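Local coordinates for protein malonyl CoA reductase (malonate semialdehyde-forming) (PDB 2EP5) that probably catalyses the NADP-dependent interconversion of malonyl-CoA and malonate semialdehyde, as a member of the aspartate-semialdehyde dehydrogenase family, at residues A154-P159 against I174-A179; V7-S12 against K19-L24; K269-Q274 against V341-E346; I164-K169 against E254-E259; S304-T309 against A334-L339. All blocks are in the same frame, centred on the assembly; numbering follows the deposited sequence.

Contact 1: A154-P159 against I174-A179; sequences AIMSMP and ITTLQA
Met-156 does all the reaching from the helix 151-160 side, and its terminal methyl ends on Thr-176 of strand 171-178. The closest pair is Met-156 CE and Thr-176 CG2 at 4.0 Å, methyl against methyl, the side chains running obliquely. Two residues earlier in the strand, Ile-174 offers its CG2 branch to the sulfur, Met-156 SD lying 4.5 Å from it. Met-156 CG stands anti to the carbonyl carbon (chi1 -61°), and further bends at chi2 and chi3 lay the SD-CE bond along the strand, SD by Ile-174 and CE by Thr-176.

One shell out, Thr-176 is fixed so that its methyl and not its hydroxyl looks at the helix. Its OG1 donates to Gln-178 OE1 at 2.8 Å, in the carbonyl plane and on a lone pair, and has a second partner in Ser-235 on strand 230-237. On the helix, Ser-157 OG turns back to Ala-154 O at 2.7 Å, tilted from the carbonyl plane. The opposite face of the strand belongs to the second subunit, where Thr-175 and Leu-177 meet their own counterparts.

Helix 151-160 starts at Cys-151, the predicted acyl-thioester residue, and Met-156 lies about 5 Å, between side chains, from His-244, the predicted proton acceptor. The contact is apolar and close to the probable active site, while Thr-176 and Gln-178 find polar partners in each other, Ser-235 and Glu-204.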
# COMPACT_ATOMS: atom_id res chain seq x y z
N ALA A 154 -25.53 4.68 -7.60
CA ALA A 154 -25.54 4.64 -9.05
C ALA A 154 -25.02 3.30 -9.55
O ALA A 154 -25.64 2.66 -10.40
CB ALA A 154 -24.68 5.76 -9.61
N ILE A 155 -23.88 2.87 -9.01
CA ILE A 155 -23.29 1.61 -9.42
C ILE A 155 -24.18 0.42 -9.06
O ILE A 155 -24.43 -0.45 -9.90
CB ILE A 155 -21.87 1.45 -8.79
CG1 ILE A 155 -20.96 2.58 -9.31
CG2 ILE A 155 -21.28 0.08 -9.14
CD1 ILE A 155 -19.60 2.66 -8.62
N MET A 156 -24.66 0.38 -7.83
CA MET A 156 -25.52 -0.71 -7.37
C MET A 156 -26.83 -0.84 -8.14
O MET A 156 -27.33 -1.95 -8.34
CB MET A 156 -25.85 -0.53 -5.89
CG MET A 156 -24.65 -0.53 -4.96
SD MET A 156 -23.57 -1.96 -5.18
CE MET A 156 -21.95 -1.13 -5.18
N SER A 157 -27.40 0.29 -8.56
CA SER A 157 -28.67 0.27 -9.28
C SER A 157 -28.63 -0.42 -10.63
O SER A 157 -29.64 -0.95 -11.09
CB SER A 157 -29.21 1.69 -9.44
OG SER A 157 -28.38 2.48 -10.29
N MET A 158 -27.47 -0.41 -11.28
CA MET A 158 -27.33 -1.02 -12.60
C MET A 158 -27.80 -2.48 -12.67
O MET A 158 -28.66 -2.82 -13.48
CB MET A 158 -25.89 -0.92 -13.09
CG MET A 158 -25.37 0.50 -13.19
SD MET A 158 -26.31 1.48 -14.37
CE MET A 158 -25.47 1.08 -15.91
N PRO A 159 -27.24 -3.36 -11.82
CA PRO A 159 -27.68 -4.76 -11.88
C PRO A 159 -29.07 -5.01 -11.29
O PRO A 159 -29.76 -5.94 -11.70
CB PRO A 159 -26.58 -5.49 -11.12
CG PRO A 159 -26.19 -4.51 -10.09
CD PRO A 159 -26.15 -3.19 -10.84
N ILE A 174 -26.56 -5.86 1.30
CA ILE A 174 -25.46 -5.34 0.49
C ILE A 174 -24.24 -4.91 1.28
O ILE A 174 -24.34 -4.23 2.30
CB ILE A 174 -25.92 -4.13 -0.36
CG1 ILE A 174 -27.08 -4.52 -1.26
CG2 ILE A 174 -24.76 -3.63 -1.21
CD1 ILE A 174 -27.80 -3.32 -1.88
N THR A 175 -23.07 -5.32 0.80
CA THR A 175 -21.82 -4.91 1.41
C THR A 175 -21.08 -4.18 0.30
O THR A 175 -20.89 -4.73 -0.79
CB THR A 175 -20.97 -6.10 1.87
OG1 THR A 175 -21.68 -6.82 2.89
CG2 THR A 175 -19.64 -5.60 2.44
N THR A 176 -20.69 -2.94 0.56
CA THR A 176 -19.97 -2.17 -0.45
C THR A 176 -18.53 -1.90 -0.00
O THR A 176 -18.29 -1.55 1.15
CB THR A 176 -20.65 -0.81 -0.74
OG1 THR A 176 -20.61 0.02 0.43
CG2 THR A 176 -22.09 -1.02 -1.18
N LEU A 177 -17.58 -2.10 -0.92
CA LEU A 177 -16.18 -1.84 -0.63
C LEU A 177 -15.83 -0.63 -1.50
O LEU A 177 -15.74 -0.73 -2.72
CB LEU A 177 -15.31 -3.05 -0.99
CG LEU A 177 -15.50 -4.29 -0.09
CD1 LEU A 177 -16.75 -5.02 -0.51
CD2 LEU A 177 -14.31 -5.23 -0.23
N GLN A 178 -15.64 0.52 -0.85
CA GLN A 178 -15.39 1.76 -1.55
C GLN A 178 -13.97 2.30 -1.53
O GLN A 178 -13.32 2.37 -0.48
CB GLN A 178 -16.39 2.80 -1.04
CG GLN A 178 -17.79 2.20 -1.00
CD GLN A 178 -18.87 3.16 -0.55
OE1 GLN A 178 -19.95 2.72 -0.13
NE2 GLN A 178 -18.62 4.45 -0.65
N ALA A 179 -13.52 2.70 -2.71
CA ALA A 179 -12.19 3.24 -2.90
C ALA A 179 -11.99 4.54 -2.13
O ALA A 179 -12.95 5.22 -1.78
CB ALA A 179 -11.93 3.48 -4.39

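Contact 2: V7-S12 against K19-L24; sequences VSLLGS and KMVKML
Leu-9 is the tight spot: its two methyls divide between two residues of helix 15-24. CD2 presses on Val-21 CG2 at 3.6 Å, the side chains crossing at about a right angle, while CD1 takes the thioether of Met-20, at 3.8 Å from SD and 4.0 Å from CE. With CG anti to the backbone N (chi1 180°), Leu-9 holds its fork out from the strand, and the bend of Met-20 at chi3 turns its methyl alongside CD1.

Toward either end the fit is slacker. Val-7 CG2 and Leu-24 CD1 stand 4.4 Å apart, and Ser-12 CB is 4.3 Å from Val-21 CG2. The hydroxyl of Ser-12 has its business with Ser-36 O at the end of the next strand. The outward flank of the helix is partly exposed and carries Lys-19 and Lys-22, the latter in a salt bridge to Glu-54.

Strand and helix run nearly antiparallel, at 162°, with axes 10.3 Å apart, as the first half of the beta-alpha-beta unit 5-10, 15-24, 30-36 requires. This is the opening unit of the Rossmann-type NAD(P)-binding domain, and the interface between its strand and helix is almost entirely apolar, held by shape and dispersion and not by polar bonds.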
# COMPACT_ATOMS: atom_id res chain seq x y z
N VAL A 7 -22.27 25.18 -21.47
CA VAL A 7 -22.41 24.76 -20.08
C VAL A 7 -21.36 25.36 -19.15
O VAL A 7 -20.29 25.80 -19.58
CB VAL A 7 -22.33 23.21 -19.96
CG1 VAL A 7 -23.36 22.57 -20.89
CG2 VAL A 7 -20.92 22.73 -20.29
N SER A 8 -21.69 25.41 -17.86
CA SER A 8 -20.76 25.91 -16.86
C SER A 8 -20.60 24.77 -15.86
O SER A 8 -21.43 23.87 -15.82
CB SER A 8 -21.31 27.16 -16.17
OG SER A 8 -22.39 26.84 -15.33
N LEU A 9 -19.54 24.81 -15.06
CA LEU A 9 -19.29 23.75 -14.08
C LEU A 9 -18.97 24.27 -12.68
O LEU A 9 -17.99 25.00 -12.49
CB LEU A 9 -18.15 22.86 -14.57
CG LEU A 9 -17.72 21.69 -13.68
CD1 LEU A 9 -18.86 20.69 -13.55
CD2 LEU A 9 -16.48 21.02 -14.26
N LEU A 10 -19.81 23.91 -11.72
CA LEU A 10 -19.62 24.29 -10.32
C LEU A 10 -18.76 23.22 -9.63
O LEU A 10 -18.92 22.03 -9.90
CB LEU A 10 -20.97 24.41 -9.61
CG LEU A 10 -21.76 25.73 -9.69
CD1 LEU A 10 -21.68 26.36 -11.07
CD2 LEU A 10 -23.20 25.46 -9.31
N GLY A 11 -17.85 23.64 -8.76
CA GLY A 11 -16.99 22.69 -8.09
C GLY A 11 -16.20 21.92 -9.14
O GLY A 11 -16.28 20.70 -9.22
N SER A 12 -15.44 22.66 -9.95
CA SER A 12 -14.64 22.10 -11.03
C SER A 12 -13.22 21.74 -10.61
O SER A 12 -12.47 21.15 -11.38
CB SER A 12 -14.55 23.11 -12.18
OG SER A 12 -13.88 24.29 -11.76
N LYS A 19 -12.53 15.33 -13.60
CA LYS A 19 -12.97 14.28 -14.52
C LYS A 19 -13.91 14.89 -15.56
O LYS A 19 -13.78 14.65 -16.76
CB LYS A 19 -13.73 13.18 -13.77
CG LYS A 19 -12.89 11.98 -13.40
CD LYS A 19 -12.51 11.15 -14.63
CE LYS A 19 -11.43 10.15 -14.26
NZ LYS A 19 -11.01 9.31 -15.42
N MET A 20 -14.87 15.68 -15.09
CA MET A 20 -15.83 16.31 -15.98
C MET A 20 -15.16 17.28 -16.94
O MET A 20 -15.46 17.30 -18.13
CB MET A 20 -16.91 17.02 -15.16
CG MET A 20 -17.76 16.06 -14.35
SD MET A 20 -18.99 16.87 -13.32
CE MET A 20 -20.30 17.13 -14.50
N VAL A 21 -14.24 18.08 -16.42
CA VAL A 21 -13.52 19.03 -17.26
C VAL A 21 -12.83 18.25 -18.38
O VAL A 21 -12.87 18.67 -19.54
CB VAL A 21 -12.47 19.81 -16.46
CG1 VAL A 21 -11.48 20.51 -17.40
CG2 VAL A 21 -13.15 20.85 -15.59
N LYS A 22 -12.22 17.12 -18.04
CA LYS A 22 -11.52 16.31 -19.04
C LYS A 22 -12.47 15.71 -20.07
O LYS A 22 -12.17 15.69 -21.26
CB LYS A 22 -10.72 15.19 -18.37
CG LYS A 22 -9.76 14.50 -19.33
CD LYS A 22 -8.93 13.41 -18.65
CE LYS A 22 -9.77 12.20 -18.27
NZ LYS A 22 -8.97 11.14 -17.58
N MET A 23 -13.62 15.23 -19.61
CA MET A 23 -14.60 14.63 -20.51
C MET A 23 -15.32 15.65 -21.40
O MET A 23 -15.74 15.32 -22.51
CB MET A 23 -15.63 13.84 -19.68
CG MET A 23 -15.05 12.60 -18.98
SD MET A 23 -16.25 11.74 -17.93
CE MET A 23 -17.33 11.01 -19.16
N LEU A 24 -15.45 16.88 -20.90
CA LEU A 24 -16.11 17.95 -21.65
C LEU A 24 -15.16 18.66 -22.61
O LEU A 24 -15.58 19.22 -23.63
CB LEU A 24 -16.69 18.98 -20.68
CG LEU A 24 -17.93 18.59 -19.86
CD1 LEU A 24 -18.21 19.66 -18.82
CD2 LEU A 24 -19.12 18.40 -20.78

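Contact 3: K269-Q274 against V341-E346; sequences KSLPQQ and VEVMKE
Val-343 stands with CG1 anti to its backbone N (chi1 171°) and CG2 anti to the carbonyl carbon, a setting that spreads its two methyls between two neighbours on helix 271-274. Leu-271 answers with CG anti to the backbone N (chi1 -180°), which carries CD2 across to the long helix. The result is a pair of apolar touches: Leu-271 CD2 meets Val-343 CG1 at 4.3 Å, and the proline ring of Pro-272 brings CG to 4.2 Å from Val-343 CG2, the two side chains crossing at a slant. Each branch of the valine therefore has its own partner.

One turn further along helix 334-347, Glu-346 lends only its aliphatic part, CG lying 4.4 Å from Leu-271 CD2 at the more open border of the contact. This is ordinary packing of a single-turn helix against the C-terminal helix of the chain, away from the predicted catalytic residues. It joins a piece of the dimerisation domain's sequence to the helix that closes the fold, whose other face lies on strand 103-106 of the Rossmann-type sheet through Val-341 and Met-344.

The short helix has its own support. Ser-270, at the N-cap position, uses its backbone N to donate to Gln-273 OE1 at 2.9 Å, with an N-H...O angle of 148°; the hydrogen bond falls in the plane of the amide and on a lone pair. Gln-273 NE2 is in turn held by Pro-281 O and Glu-123, while Ser-270 OG bonds to Glu-123 O. On the long helix, Glu-342 OE2 is hydrogen-bonded to Thr-279 OG1.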
# COMPACT_ATOMS: atom_id res chain seq x y z
N LYS A 269 -29.79 -2.89 -22.37
CA LYS A 269 -29.57 -1.66 -23.11
C LYS A 269 -30.77 -0.77 -22.86
O LYS A 269 -31.86 -1.26 -22.58
CB LYS A 269 -29.43 -1.92 -24.61
CG LYS A 269 -28.13 -2.58 -25.03
CD LYS A 269 -27.95 -2.50 -26.53
CE LYS A 269 -26.90 -3.48 -27.02
NZ LYS A 269 -27.37 -4.89 -26.85
N SER A 270 -30.58 0.54 -22.96
CA SER A 270 -31.67 1.47 -22.72
C SER A 270 -31.63 2.58 -23.76
O SER A 270 -30.93 2.47 -24.78
CB SER A 270 -31.56 2.03 -21.31
OG SER A 270 -32.71 2.78 -20.96
N LEU A 271 -32.36 3.66 -23.51
CA LEU A 271 -32.43 4.80 -24.42
C LEU A 271 -31.06 5.39 -24.77
O LEU A 271 -30.80 5.71 -25.93
CB LEU A 271 -33.33 5.89 -23.82
CG LEU A 271 -33.54 7.17 -24.64
CD1 LEU A 271 -34.91 7.76 -24.33
CD2 LEU A 271 -32.44 8.17 -24.33
N PRO A 272 -30.17 5.54 -23.77
CA PRO A 272 -28.84 6.09 -24.04
C PRO A 272 -28.08 5.27 -25.09
O PRO A 272 -27.33 5.82 -25.90
CB PRO A 272 -28.16 6.06 -22.67
CG PRO A 272 -29.32 6.26 -21.73
CD PRO A 272 -30.38 5.36 -22.32
N GLN A 273 -28.27 3.95 -25.07
CA GLN A 273 -27.60 3.07 -26.03
C GLN A 273 -28.30 3.13 -27.39
O GLN A 273 -27.66 3.06 -28.44
CB GLN A 273 -27.62 1.62 -25.54
CG GLN A 273 -26.63 1.29 -24.44
CD GLN A 273 -26.94 1.98 -23.12
OE1 GLN A 273 -28.10 2.01 -22.68
NE2 GLN A 273 -25.91 2.52 -22.48
N GLN A 274 -29.62 3.27 -27.36
CA GLN A 274 -30.41 3.33 -28.58
C GLN A 274 -30.17 4.59 -29.39
O GLN A 274 -30.10 4.54 -30.61
CB GLN A 274 -31.88 3.20 -28.23
CG GLN A 274 -32.26 1.84 -27.67
CD GLN A 274 -33.61 1.86 -26.96
OE1 GLN A 274 -34.55 2.51 -27.41
NE2 GLN A 274 -33.70 1.14 -25.85
N VAL A 341 -27.35 15.09 -19.13
CA VAL A 341 -27.57 16.26 -19.99
C VAL A 341 -27.82 15.80 -21.43
O VAL A 341 -28.72 16.31 -22.10
CB VAL A 341 -26.36 17.25 -19.98
CG1 VAL A 341 -26.67 18.43 -20.88
CG2 VAL A 341 -26.07 17.73 -18.57
N GLU A 342 -27.04 14.84 -21.90
CA GLU A 342 -27.22 14.35 -23.27
C GLU A 342 -28.65 13.83 -23.46
O GLU A 342 -29.31 14.14 -24.45
CB GLU A 342 -26.21 13.24 -23.59
CG GLU A 342 -24.78 13.57 -23.19
CD GLU A 342 -23.76 12.55 -23.67
OE1 GLU A 342 -24.11 11.37 -23.84
OE2 GLU A 342 -22.59 12.93 -23.86
N VAL A 343 -29.13 13.05 -22.49
CA VAL A 343 -30.48 12.51 -22.56
C VAL A 343 -31.53 13.64 -22.62
O VAL A 343 -32.46 13.59 -23.42
CB VAL A 343 -30.79 11.62 -21.33
CG1 VAL A 343 -32.27 11.27 -21.31
CG2 VAL A 343 -29.93 10.36 -21.36
N MET A 344 -31.36 14.65 -21.77
CA MET A 344 -32.27 15.78 -21.71
C MET A 344 -32.37 16.47 -23.07
O MET A 344 -33.45 16.85 -23.50
CB MET A 344 -31.82 16.77 -20.64
CG MET A 344 -32.02 16.29 -19.20
SD MET A 344 -31.27 17.38 -17.97
CE MET A 344 -32.51 18.66 -17.81
N LYS A 345 -31.23 16.64 -23.74
CA LYS A 345 -31.23 17.27 -25.05
C LYS A 345 -32.00 16.35 -26.01
O LYS A 345 -32.85 16.80 -26.77
CB LYS A 345 -29.79 17.48 -25.55
CG LYS A 345 -29.68 18.04 -26.96
CD LYS A 345 -30.30 19.43 -27.07
CE LYS A 345 -30.24 19.95 -28.51
NZ LYS A 345 -30.79 21.34 -28.63
N GLU A 346 -31.70 15.06 -25.93
CA GLU A 346 -32.35 14.05 -26.77
C GLU A 346 -33.87 14.04 -26.59
O GLU A 346 -34.61 13.79 -27.54
CB GLU A 346 -31.78 12.67 -26.44
CG GLU A 346 -32.44 11.50 -27.16
CD GLU A 346 -32.32 11.60 -28.66
OE1 GLU A 346 -31.31 12.17 -29.13
OE2 GLU A 346 -33.22 11.11 -29.37

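Contact 4: I164-K169 against E254-E259; sequences IEIATK and ERINIE
Lys-169 and Glu-254 meet at the surface of the dimerisation domain, where the turn after helix 164-168 faces the loop that links strand 244-251 to helix 258-266; both lie at the edge of the helical layer covering the mixed sheet.

The electrostatic part is a three-membered salt-bridge network. Lys-169 NZ donates to Glu-165 OE2 at 3.0 Å, one helical turn back, meeting that oxygen on its anti side and 31° out of the carboxylate plane. Its second partner is looser: Lys-169 NZ and Glu-254 OE1 are 3.9 Å apart, a long salt bridge. The lysine sits between two acids and probably offsets the like charges of their carboxylates. A lysine in place of Glu-254 would probably set two ammonium groups against each other and leave Glu-165 as the sole acid of the network.

Van der Waals contact adds to this. The lysine chain is extended beyond CG and crosses the glutamate at about a right angle, with Lys-169 CD 3.8 Å from Glu-254 CD. Glu-254 bends at chi2 (-62°), which folds its carboxylate against the lysine's methylenes. Ile-166 CG2 and Ile-256 CD1 make the apolar pair at 4.3 Å, and both residues also pack on Ile-261 of helix 258-266.

Hydrogen bonds serve the frame. Thr-252 OG1 is bonded to Lys-169 O and Glu-254 N, tying the two backbones together. Within helix 164-168, Ile-164 O takes two donors from opposite faces of its plane, Thr-168 N and Thr-168 OG1, the hydroxyl at 2.8 Å.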
# COMPACT_ATOMS: atom_id res chain seq x y z
N ILE A 164 -35.33 -5.96 -11.02
CA ILE A 164 -36.23 -5.31 -10.08
C ILE A 164 -37.37 -6.19 -9.58
O ILE A 164 -37.80 -6.04 -8.44
CB ILE A 164 -36.81 -4.00 -10.68
CG1 ILE A 164 -37.64 -3.27 -9.63
CG2 ILE A 164 -37.65 -4.31 -11.91
CD1 ILE A 164 -36.85 -2.86 -8.40
N GLU A 165 -37.87 -7.11 -10.40
CA GLU A 165 -38.97 -7.94 -9.93
C GLU A 165 -38.56 -8.95 -8.86
O GLU A 165 -39.37 -9.34 -8.02
CB GLU A 165 -39.64 -8.69 -11.08
CG GLU A 165 -41.07 -9.08 -10.71
CD GLU A 165 -41.48 -10.45 -11.20
OE1 GLU A 165 -41.54 -10.65 -12.44
OE2 GLU A 165 -41.75 -11.33 -10.35
N ILE A 166 -37.30 -9.37 -8.88
CA ILE A 166 -36.80 -10.31 -7.89
C ILE A 166 -36.44 -9.54 -6.62
O ILE A 166 -36.83 -9.92 -5.51
CB ILE A 166 -35.54 -11.04 -8.39
CG1 ILE A 166 -35.85 -11.79 -9.68
CG2 ILE A 166 -35.04 -12.00 -7.33
CD1 ILE A 166 -34.64 -12.43 -10.32
N ALA A 167 -35.70 -8.45 -6.81
CA ALA A 167 -35.26 -7.59 -5.70
C ALA A 167 -36.43 -7.02 -4.90
O ALA A 167 -36.33 -6.84 -3.69
CB ALA A 167 -34.39 -6.45 -6.24
N THR A 168 -37.53 -6.73 -5.58
CA THR A 168 -38.70 -6.17 -4.92
C THR A 168 -39.33 -7.16 -3.94
O THR A 168 -39.86 -6.77 -2.90
CB THR A 168 -39.77 -5.74 -5.95
OG1 THR A 168 -39.32 -4.56 -6.64
CG2 THR A 168 -41.09 -5.45 -5.25
N LYS A 169 -39.25 -8.45 -4.27
CA LYS A 169 -39.81 -9.49 -3.41
C LYS A 169 -38.69 -10.21 -2.67
O LYS A 169 -38.49 -11.41 -2.85
CB LYS A 169 -40.59 -10.51 -4.24
CG LYS A 169 -41.68 -9.96 -5.13
CD LYS A 169 -42.24 -11.10 -5.96
CE LYS A 169 -43.18 -10.65 -7.07
NZ LYS A 169 -43.46 -11.79 -7.99
N GLU A 254 -38.07 -16.75 -4.37
CA GLU A 254 -38.62 -16.68 -5.72
C GLU A 254 -37.77 -17.58 -6.61
O GLU A 254 -36.57 -17.71 -6.39
CB GLU A 254 -38.56 -15.24 -6.26
CG GLU A 254 -39.48 -14.26 -5.55
CD GLU A 254 -40.94 -14.63 -5.69
OE1 GLU A 254 -41.37 -14.90 -6.83
OE2 GLU A 254 -41.67 -14.64 -4.67
N ARG A 255 -38.39 -18.20 -7.61
CA ARG A 255 -37.64 -19.06 -8.52
C ARG A 255 -36.63 -18.18 -9.24
O ARG A 255 -36.87 -16.98 -9.43
CB ARG A 255 -38.58 -19.73 -9.53
CG ARG A 255 -39.75 -20.46 -8.89
CD ARG A 255 -40.60 -21.17 -9.93
NE ARG A 255 -40.88 -20.33 -11.10
CZ ARG A 255 -41.51 -19.17 -11.05
NH1 ARG A 255 -41.95 -18.69 -9.89
NH2 ARG A 255 -41.72 -18.47 -12.16
N ILE A 256 -35.50 -18.75 -9.63
CA ILE A 256 -34.48 -17.99 -10.30
C ILE A 256 -33.72 -18.79 -11.35
O ILE A 256 -33.12 -19.82 -11.05
CB ILE A 256 -33.47 -17.42 -9.28
CG1 ILE A 256 -34.16 -16.38 -8.39
CG2 ILE A 256 -32.28 -16.81 -10.00
CD1 ILE A 256 -33.35 -15.94 -7.19
N ASN A 257 -33.77 -18.31 -12.59
CA ASN A 257 -33.07 -18.94 -13.71
C ASN A 257 -31.73 -18.23 -13.83
O ASN A 257 -31.63 -17.16 -14.45
CB ASN A 257 -33.87 -18.77 -15.01
CG ASN A 257 -33.24 -19.51 -16.18
OD1 ASN A 257 -32.03 -19.46 -16.39
ND2 ASN A 257 -34.07 -20.20 -16.96
N ILE A 258 -30.70 -18.81 -13.24
CA ILE A 258 -29.37 -18.21 -13.25
C ILE A 258 -28.88 -17.77 -14.63
O ILE A 258 -28.38 -16.65 -14.78
CB ILE A 258 -28.35 -19.17 -12.61
CG1 ILE A 258 -27.16 -18.37 -12.08
CG2 ILE A 258 -27.91 -20.22 -13.61
CD1 ILE A 258 -27.49 -17.60 -10.82
N GLU A 259 -29.02 -18.63 -15.63
CA GLU A 259 -28.56 -18.31 -16.97
C GLU A 259 -29.35 -17.18 -17.63
O GLU A 259 -28.79 -16.36 -18.36
CB GLU A 259 -28.60 -19.56 -17.87
CG GLU A 259 -27.63 -20.67 -17.45
CD GLU A 259 -26.17 -20.22 -17.40
OE1 GLU A 259 -25.64 -19.78 -18.44
OE2 GLU A 259 -25.56 -20.31 -16.31

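Contact 5: S304-T309 against A334-L339; sequences SGMAVT and AGITIL
Met-306 lays its sulfur and methyl on the glycine face of helix 334-347. SD lies 3.7 Å from Gly-335 CA, and CE continues over the same peptide, 3.9 Å from Gly-335 O. Beyond the glycine the methyl is bordered by two branched side chains: Leu-339 CD1 comes to 4.0 Å from Met-306 CE, and Ile-336 CG2 stands at 4.4 Å.

Bends at chi2 (-52°) and chi3 (-78°) curl the thioether onto the helix, although the side chain sets off across it. The missing side chain of Gly-335 is what permits this approach, since a beta carbon there would point at Met-306 and clash with the sulfur. An alanine in place of Met-306 is likely to open a gap above Gly-335 and deprive Leu-339 CD1 of its methyl neighbour.

The backbone of Met-306 is held separately, its O accepting from Arg-331. Across the helix, Ala-334 and Thr-337 pack on helix 15-24, with Met-20 touching both. The arrangement is close packing of a methionine over a helical glycine, and it joins the approach to strand 308-316 of the mixed sheet to the C-terminal helix, where that helix meets the Rossmann-type NAD(P)-binding domain.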
# COMPACT_ATOMS: atom_id res chain seq x y z
N SER A 304 -14.45 3.28 -20.69
CA SER A 304 -14.17 4.60 -20.17
C SER A 304 -14.68 4.83 -18.76
O SER A 304 -14.68 5.96 -18.27
CB SER A 304 -14.76 5.66 -21.10
OG SER A 304 -14.31 5.42 -22.43
N GLY A 305 -15.10 3.75 -18.10
CA GLY A 305 -15.60 3.87 -16.74
C GLY A 305 -17.09 4.12 -16.65
O GLY A 305 -17.60 4.52 -15.60
N MET A 306 -17.80 3.89 -17.76
CA MET A 306 -19.24 4.08 -17.79
C MET A 306 -19.98 2.75 -17.68
O MET A 306 -21.19 2.72 -17.46
CB MET A 306 -19.67 4.79 -19.08
CG MET A 306 -19.53 6.30 -19.00
SD MET A 306 -20.37 6.93 -17.54
CE MET A 306 -22.07 6.89 -18.08
N ALA A 307 -19.25 1.66 -17.82
CA ALA A 307 -19.84 0.34 -17.72
C ALA A 307 -19.49 -0.30 -16.38
O ALA A 307 -18.39 -0.11 -15.87
CB ALA A 307 -19.35 -0.54 -18.88
N VAL A 308 -20.43 -1.03 -15.80
CA VAL A 308 -20.18 -1.71 -14.54
C VAL A 308 -19.90 -3.17 -14.88
O VAL A 308 -20.43 -3.70 -15.86
CB VAL A 308 -21.39 -1.64 -13.59
CG1 VAL A 308 -21.70 -0.19 -13.26
CG2 VAL A 308 -22.58 -2.34 -14.23
N THR A 309 -19.08 -3.82 -14.08
CA THR A 309 -18.76 -5.22 -14.33
C THR A 309 -19.32 -6.09 -13.22
O THR A 309 -19.07 -5.84 -12.04
CB THR A 309 -17.24 -5.42 -14.42
OG1 THR A 309 -16.70 -4.51 -15.39
CG2 THR A 309 -16.92 -6.85 -14.83
N ALA A 334 -19.15 12.07 -12.61
CA ALA A 334 -18.88 12.81 -13.85
C ALA A 334 -19.64 12.33 -15.08
O ALA A 334 -20.39 13.10 -15.70
CB ALA A 334 -17.39 12.81 -14.15
N GLY A 335 -19.45 11.07 -15.44
CA GLY A 335 -20.11 10.52 -16.61
C GLY A 335 -21.62 10.49 -16.58
O GLY A 335 -22.25 10.71 -17.62
N ILE A 336 -22.24 10.23 -15.43
CA ILE A 336 -23.70 10.19 -15.42
C ILE A 336 -24.34 11.57 -15.48
O ILE A 336 -25.44 11.72 -15.99
CB ILE A 336 -24.28 9.43 -14.19
CG1 ILE A 336 -23.63 9.93 -12.91
CG2 ILE A 336 -24.10 7.95 -14.37
CD1 ILE A 336 -24.33 9.44 -11.68
N THR A 337 -23.65 12.58 -14.98
CA THR A 337 -24.17 13.94 -15.02
C THR A 337 -24.17 14.40 -16.48
O THR A 337 -25.15 14.95 -16.98
CB THR A 337 -23.29 14.90 -14.21
OG1 THR A 337 -23.33 14.53 -12.83
CG2 THR A 337 -23.79 16.34 -14.36
N ILE A 338 -23.06 14.16 -17.16
CA ILE A 338 -22.91 14.54 -18.55
C ILE A 338 -23.88 13.72 -19.40
O ILE A 338 -24.49 14.25 -20.34
CB ILE A 338 -21.44 14.32 -19.01
CG1 ILE A 338 -20.53 15.34 -18.31
CG2 ILE A 338 -21.32 14.44 -20.53
CD1 ILE A 338 -19.04 15.08 -18.49
N LEU A 339 -24.03 12.45 -19.06
CA LEU A 339 -24.94 11.57 -19.80
C LEU A 339 -26.38 12.02 -19.57
O LEU A 339 -27.23 11.91 -20.46
CB LEU A 339 -24.79 10.11 -19.34
CG LEU A 339 -24.91 9.00 -20.39
CD1 LEU A 339 -25.57 7.79 -19.75
CD2 LEU A 339 -25.73 9.44 -21.58

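How the contacts relate
From the N terminus, contact 2 comes first, closing a short loop within the opening beta-alpha-beta unit of the nucleotide-binding domain. Contact 1 follows, joining helix 151-160 to strand 171-178. Contact 4 opens on helix 164-168, between the two segments of contact 1, so these two cross; it closes after strand 244-251. Contact 3 then spans 269-274 to the C-terminal helix, and the loop of contact 5 falls wholly within that span, both ending on helix 334-347. That helix ties the domains together: Ala-334 packs on Met-20 of contact 2, Ile-336 on Ala-154 of contact 1, and Leu-339 on Pro-272 of contact 3. Contact 4 stands apart at the surface, about 39 Å from contact 2 between centres.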